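Local structure of beta-porphyranase A (4AW7) at residues A[165-179]-A[213-225]. The protein hydrolyses the beta-1,4 linkages between galactose and L-galactose-6-sulfate in the red-algal polysaccharide porphyran, releasing mainly disaccharides. Numbering follows the deposited sequence.
Sequences ELMVDFYASIGKHIH and KMFIDRAGAYMDG
R218 and D169 form a bidentate salt bridge between helices 160-179 and 212-219 of the parallel alpha/beta catalytic domain. The arginine presents its NE edge: NE donates to D169 OD1 (2.8 Å, nearly straight at 171°) and NH2 to D169 OD2 (2.9 Å). Each oxygen is met on its syn side by a donor tilted out of the carboxylate plane, yet lies near the guanidinium plane. With CG anti to the backbone N (chi1 -173°) and the chain extended to NE, R218 reaches over V168. The aliphatic part of E165 covers one guanidinium face; its carboxylate adds a long salt bridge (OE1 to NH1 3.9 Å) in which no N-H points at the oxygen. OE1 accepts from a water, OE2 from Q161 NE2. Replacing R218 by an alanine is likely to leave D169 without its charge partner and E165 without the guanidinium it lies over. Next to the salt bridge, V168 is a knob among M214, F215, R218 and A219, and F215 sets its edge on the Y171 face, planes at 86°. The Y171 hydroxyl bonds to L144 O. The Y222 ring packs on A172 CB and alongside K176, whose NZ bonds to Q121 OE1. G175 suits its place because a CB would strike Y222 O. H179 NE2 donates to D224 OD2 (2.7 Å), which also accepts from V190 N. Ion pairing among partly exposed side chains and a shared carboxylate oxygen just before strand 225-233 thus bracket an apolar middle, tying helix 160-179 to helix 212-219 and the sheet.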
# COMPACT_ATOMS: atom_id res chain seq x y z
N GLU A 165 6.49 -23.88 2.80
CA GLU A 165 7.31 -24.14 1.63
C GLU A 165 6.49 -24.67 0.44
O GLU A 165 6.71 -24.27 -0.70
CB GLU A 165 8.47 -25.10 1.98
CG GLU A 165 9.50 -24.47 2.89
CD GLU A 165 10.51 -25.42 3.46
OE1 GLU A 165 10.38 -26.64 3.23
OE2 GLU A 165 11.42 -24.95 4.16
N LEU A 166 5.54 -25.55 0.70
CA LEU A 166 4.63 -26.05 -0.34
C LEU A 166 3.80 -24.89 -0.93
O LEU A 166 3.64 -24.80 -2.16
CB LEU A 166 3.72 -27.15 0.23
CG LEU A 166 2.68 -27.75 -0.74
CD1 LEU A 166 3.41 -28.39 -1.95
CD2 LEU A 166 1.82 -28.75 -0.02
N MET A 167 3.32 -23.99 -0.09
CA MET A 167 2.54 -22.83 -0.57
C MET A 167 3.41 -21.94 -1.46
O MET A 167 2.93 -21.44 -2.49
CB MET A 167 2.02 -22.09 0.65
CG MET A 167 0.90 -22.78 1.36
SD MET A 167 0.61 -22.09 3.02
CE MET A 167 -1.05 -22.70 3.35
N VAL A 168 4.65 -21.76 -1.08
CA VAL A 168 5.57 -20.97 -1.90
C VAL A 168 5.85 -21.68 -3.22
O VAL A 168 5.91 -21.03 -4.27
CB VAL A 168 6.84 -20.61 -1.14
CG1 VAL A 168 7.85 -19.87 -2.02
CG2 VAL A 168 6.50 -19.75 0.10
N ASP A 169 6.02 -23.01 -3.20
CA ASP A 169 6.25 -23.76 -4.43
C ASP A 169 5.04 -23.68 -5.38
O ASP A 169 5.20 -23.66 -6.59
CB ASP A 169 6.57 -25.22 -4.08
CG ASP A 169 7.94 -25.41 -3.50
OD1 ASP A 169 8.82 -24.52 -3.62
OD2 ASP A 169 8.17 -26.52 -2.92
N PHE A 170 3.84 -23.65 -4.81
CA PHE A 170 2.59 -23.48 -5.55
C PHE A 170 2.64 -22.12 -6.26
O PHE A 170 2.45 -22.05 -7.49
CB PHE A 170 1.45 -23.60 -4.54
CG PHE A 170 0.04 -23.58 -5.07
CD1 PHE A 170 -0.61 -24.73 -5.44
CD2 PHE A 170 -0.70 -22.40 -5.05
CE1 PHE A 170 -1.93 -24.72 -5.81
CE2 PHE A 170 -2.01 -22.37 -5.39
CZ PHE A 170 -2.64 -23.54 -5.81
N TYR A 171 2.93 -21.06 -5.51
CA TYR A 171 3.11 -19.75 -6.13
C TYR A 171 4.14 -19.77 -7.28
O TYR A 171 3.91 -19.23 -8.38
CB TYR A 171 3.55 -18.71 -5.10
CG TYR A 171 2.45 -17.90 -4.44
CD1 TYR A 171 2.04 -16.69 -4.97
CD2 TYR A 171 1.87 -18.27 -3.23
CE1 TYR A 171 1.06 -15.94 -4.40
CE2 TYR A 171 0.89 -17.50 -2.62
CZ TYR A 171 0.50 -16.30 -3.21
OH TYR A 171 -0.45 -15.46 -2.68
N ALA A 172 5.30 -20.36 -7.01
CA ALA A 172 6.39 -20.36 -7.98
C ALA A 172 5.99 -21.06 -9.26
O ALA A 172 6.25 -20.56 -10.36
CB ALA A 172 7.65 -21.04 -7.39
N SER A 173 5.34 -22.22 -9.13
CA SER A 173 4.92 -22.96 -10.28
C SER A 173 3.93 -22.17 -11.13
O SER A 173 3.95 -22.18 -12.36
CB SER A 173 4.32 -24.30 -9.84
OG SER A 173 3.88 -25.00 -10.98
N ILE A 174 3.03 -21.47 -10.47
CA ILE A 174 2.01 -20.68 -11.17
C ILE A 174 2.70 -19.58 -11.96
O ILE A 174 2.41 -19.39 -13.15
CB ILE A 174 0.96 -20.13 -10.20
CG1 ILE A 174 0.08 -21.28 -9.68
CG2 ILE A 174 0.14 -19.01 -10.88
CD1 ILE A 174 -0.74 -20.96 -8.47
N GLY A 175 3.59 -18.83 -11.31
CA GLY A 175 4.31 -17.76 -12.01
C GLY A 175 5.10 -18.31 -13.20
O GLY A 175 5.07 -17.76 -14.30
N LYS A 176 5.79 -19.43 -13.00
CA LYS A 176 6.59 -20.00 -14.07
C LYS A 176 5.72 -20.38 -15.25
O LYS A 176 6.05 -20.05 -16.43
CB LYS A 176 7.33 -21.23 -13.56
CG LYS A 176 8.28 -21.79 -14.60
CD LYS A 176 8.99 -23.04 -14.07
CE LYS A 176 8.02 -24.22 -13.96
NZ LYS A 176 8.68 -25.53 -13.60
N HIS A 177 4.62 -21.06 -14.99
CA HIS A 177 3.77 -21.53 -16.09
C HIS A 177 3.06 -20.40 -16.82
O HIS A 177 2.97 -20.39 -18.05
CB HIS A 177 2.77 -22.55 -15.59
CG HIS A 177 3.35 -23.90 -15.31
ND1 HIS A 177 3.96 -24.24 -14.12
CD2 HIS A 177 3.37 -25.03 -16.07
CE1 HIS A 177 4.34 -25.50 -14.16
NE2 HIS A 177 3.98 -26.01 -15.33
N ILE A 178 2.56 -19.41 -16.09
CA ILE A 178 1.91 -18.26 -16.72
C ILE A 178 2.91 -17.51 -17.61
O ILE A 178 2.61 -17.16 -18.78
CB ILE A 178 1.23 -17.38 -15.66
CG1 ILE A 178 -0.04 -18.10 -15.18
CG2 ILE A 178 0.90 -15.98 -16.26
CD1 ILE A 178 -0.82 -17.38 -14.10
N HIS A 179 4.10 -17.24 -17.10
CA HIS A 179 5.09 -16.49 -17.87
C HIS A 179 5.59 -17.26 -19.10
O HIS A 179 5.98 -16.64 -20.10
CB HIS A 179 6.25 -16.04 -17.03
CG HIS A 179 5.86 -15.07 -15.97
ND1 HIS A 179 6.42 -15.07 -14.71
CD2 HIS A 179 4.94 -14.07 -15.98
CE1 HIS A 179 5.87 -14.09 -13.99
NE2 HIS A 179 4.96 -13.48 -14.73
N LYS A 213 11.32 -13.29 3.27
CA LYS A 213 12.61 -13.57 2.62
C LYS A 213 12.57 -14.89 1.89
O LYS A 213 13.01 -14.99 0.73
CB LYS A 213 13.75 -13.58 3.62
CG LYS A 213 15.09 -13.62 2.96
CD LYS A 213 16.27 -13.75 3.95
CE LYS A 213 17.59 -13.99 3.26
NZ LYS A 213 17.64 -15.37 2.77
N MET A 214 12.01 -15.91 2.55
CA MET A 214 11.90 -17.22 1.95
C MET A 214 11.05 -17.17 0.68
O MET A 214 11.41 -17.76 -0.34
CB MET A 214 11.36 -18.21 2.97
CG MET A 214 11.26 -19.66 2.47
SD MET A 214 9.74 -20.07 1.63
CE MET A 214 8.64 -20.26 3.06
N PHE A 215 9.95 -16.41 0.72
CA PHE A 215 9.12 -16.24 -0.47
C PHE A 215 9.88 -15.60 -1.61
O PHE A 215 9.85 -16.09 -2.76
CB PHE A 215 7.86 -15.43 -0.14
CG PHE A 215 6.94 -15.30 -1.29
CD1 PHE A 215 6.12 -16.35 -1.65
CD2 PHE A 215 6.90 -14.14 -2.08
CE1 PHE A 215 5.32 -16.28 -2.77
CE2 PHE A 215 6.09 -14.07 -3.19
CZ PHE A 215 5.30 -15.15 -3.54
N ILE A 216 10.57 -14.51 -1.32
CA ILE A 216 11.35 -13.83 -2.33
C ILE A 216 12.42 -14.76 -2.91
O ILE A 216 12.63 -14.81 -4.12
CB ILE A 216 11.93 -12.50 -1.82
CG1 ILE A 216 10.78 -11.52 -1.52
CG2 ILE A 216 12.90 -11.90 -2.83
CD1 ILE A 216 11.20 -10.25 -0.80
N ASP A 217 13.10 -15.52 -2.05
CA ASP A 217 14.16 -16.42 -2.51
C ASP A 217 13.63 -17.57 -3.35
O ASP A 217 14.22 -17.94 -4.35
CB ASP A 217 14.91 -16.98 -1.28
CG ASP A 217 15.78 -15.97 -0.60
OD1 ASP A 217 16.17 -14.94 -1.23
OD2 ASP A 217 16.13 -16.22 0.58
N ARG A 218 12.52 -18.16 -2.96
CA ARG A 218 12.06 -19.43 -3.50
C ARG A 218 11.02 -19.27 -4.62
O ARG A 218 10.97 -20.08 -5.53
CB ARG A 218 11.51 -20.30 -2.36
CG ARG A 218 11.12 -21.71 -2.65
CD ARG A 218 11.00 -22.48 -1.33
NE ARG A 218 10.55 -23.84 -1.56
CZ ARG A 218 10.97 -24.89 -0.87
NH1 ARG A 218 11.86 -24.75 0.11
NH2 ARG A 218 10.49 -26.09 -1.15
N ALA A 219 10.19 -18.24 -4.57
CA ALA A 219 9.23 -17.91 -5.63
C ALA A 219 9.46 -16.57 -6.32
O ALA A 219 8.87 -16.33 -7.37
CB ALA A 219 7.80 -17.95 -5.07
N GLY A 220 10.30 -15.70 -5.76
CA GLY A 220 10.36 -14.33 -6.25
C GLY A 220 10.80 -14.16 -7.67
O GLY A 220 10.34 -13.24 -8.33
N ALA A 221 11.65 -15.04 -8.17
CA ALA A 221 12.06 -14.96 -9.56
C ALA A 221 10.89 -15.09 -10.53
O ALA A 221 10.97 -14.61 -11.65
CB ALA A 221 13.11 -16.04 -9.88
N TYR A 222 9.83 -15.77 -10.12
CA TYR A 222 8.66 -16.09 -10.91
C TYR A 222 7.49 -15.13 -10.67
O TYR A 222 6.46 -15.28 -11.30
CB TYR A 222 8.19 -17.51 -10.60
CG TYR A 222 9.31 -18.53 -10.71
CD1 TYR A 222 9.77 -18.94 -11.95
CD2 TYR A 222 9.92 -19.02 -9.58
CE1 TYR A 222 10.82 -19.86 -12.05
CE2 TYR A 222 10.96 -19.94 -9.66
CZ TYR A 222 11.42 -20.35 -10.90
OH TYR A 222 12.45 -21.27 -11.01
N MET A 223 7.68 -14.17 -9.76
CA MET A 223 6.66 -13.16 -9.47
C MET A 223 6.93 -11.89 -10.22
O MET A 223 8.07 -11.46 -10.38
CB MET A 223 6.68 -12.81 -7.98
CG MET A 223 6.30 -13.98 -7.02
SD MET A 223 4.64 -14.63 -7.26
CE MET A 223 4.98 -16.17 -8.18
N ASP A 224 5.86 -11.22 -10.65
CA ASP A 224 5.96 -9.85 -11.15
C ASP A 224 6.03 -8.82 -10.04
O ASP A 224 6.60 -7.73 -10.21
CB ASP A 224 4.81 -9.58 -12.08
CG ASP A 224 4.83 -10.49 -13.28
OD1 ASP A 224 5.79 -10.34 -14.06
OD2 ASP A 224 3.96 -11.35 -13.42
N GLY A 225 5.45 -9.12 -8.87
CA GLY A 225 5.49 -8.21 -7.73
C GLY A 225 5.11 -8.86 -6.44
O GLY A 225 4.77 -10.03 -6.43
O HOH W 1 9.94 -28.29 1.37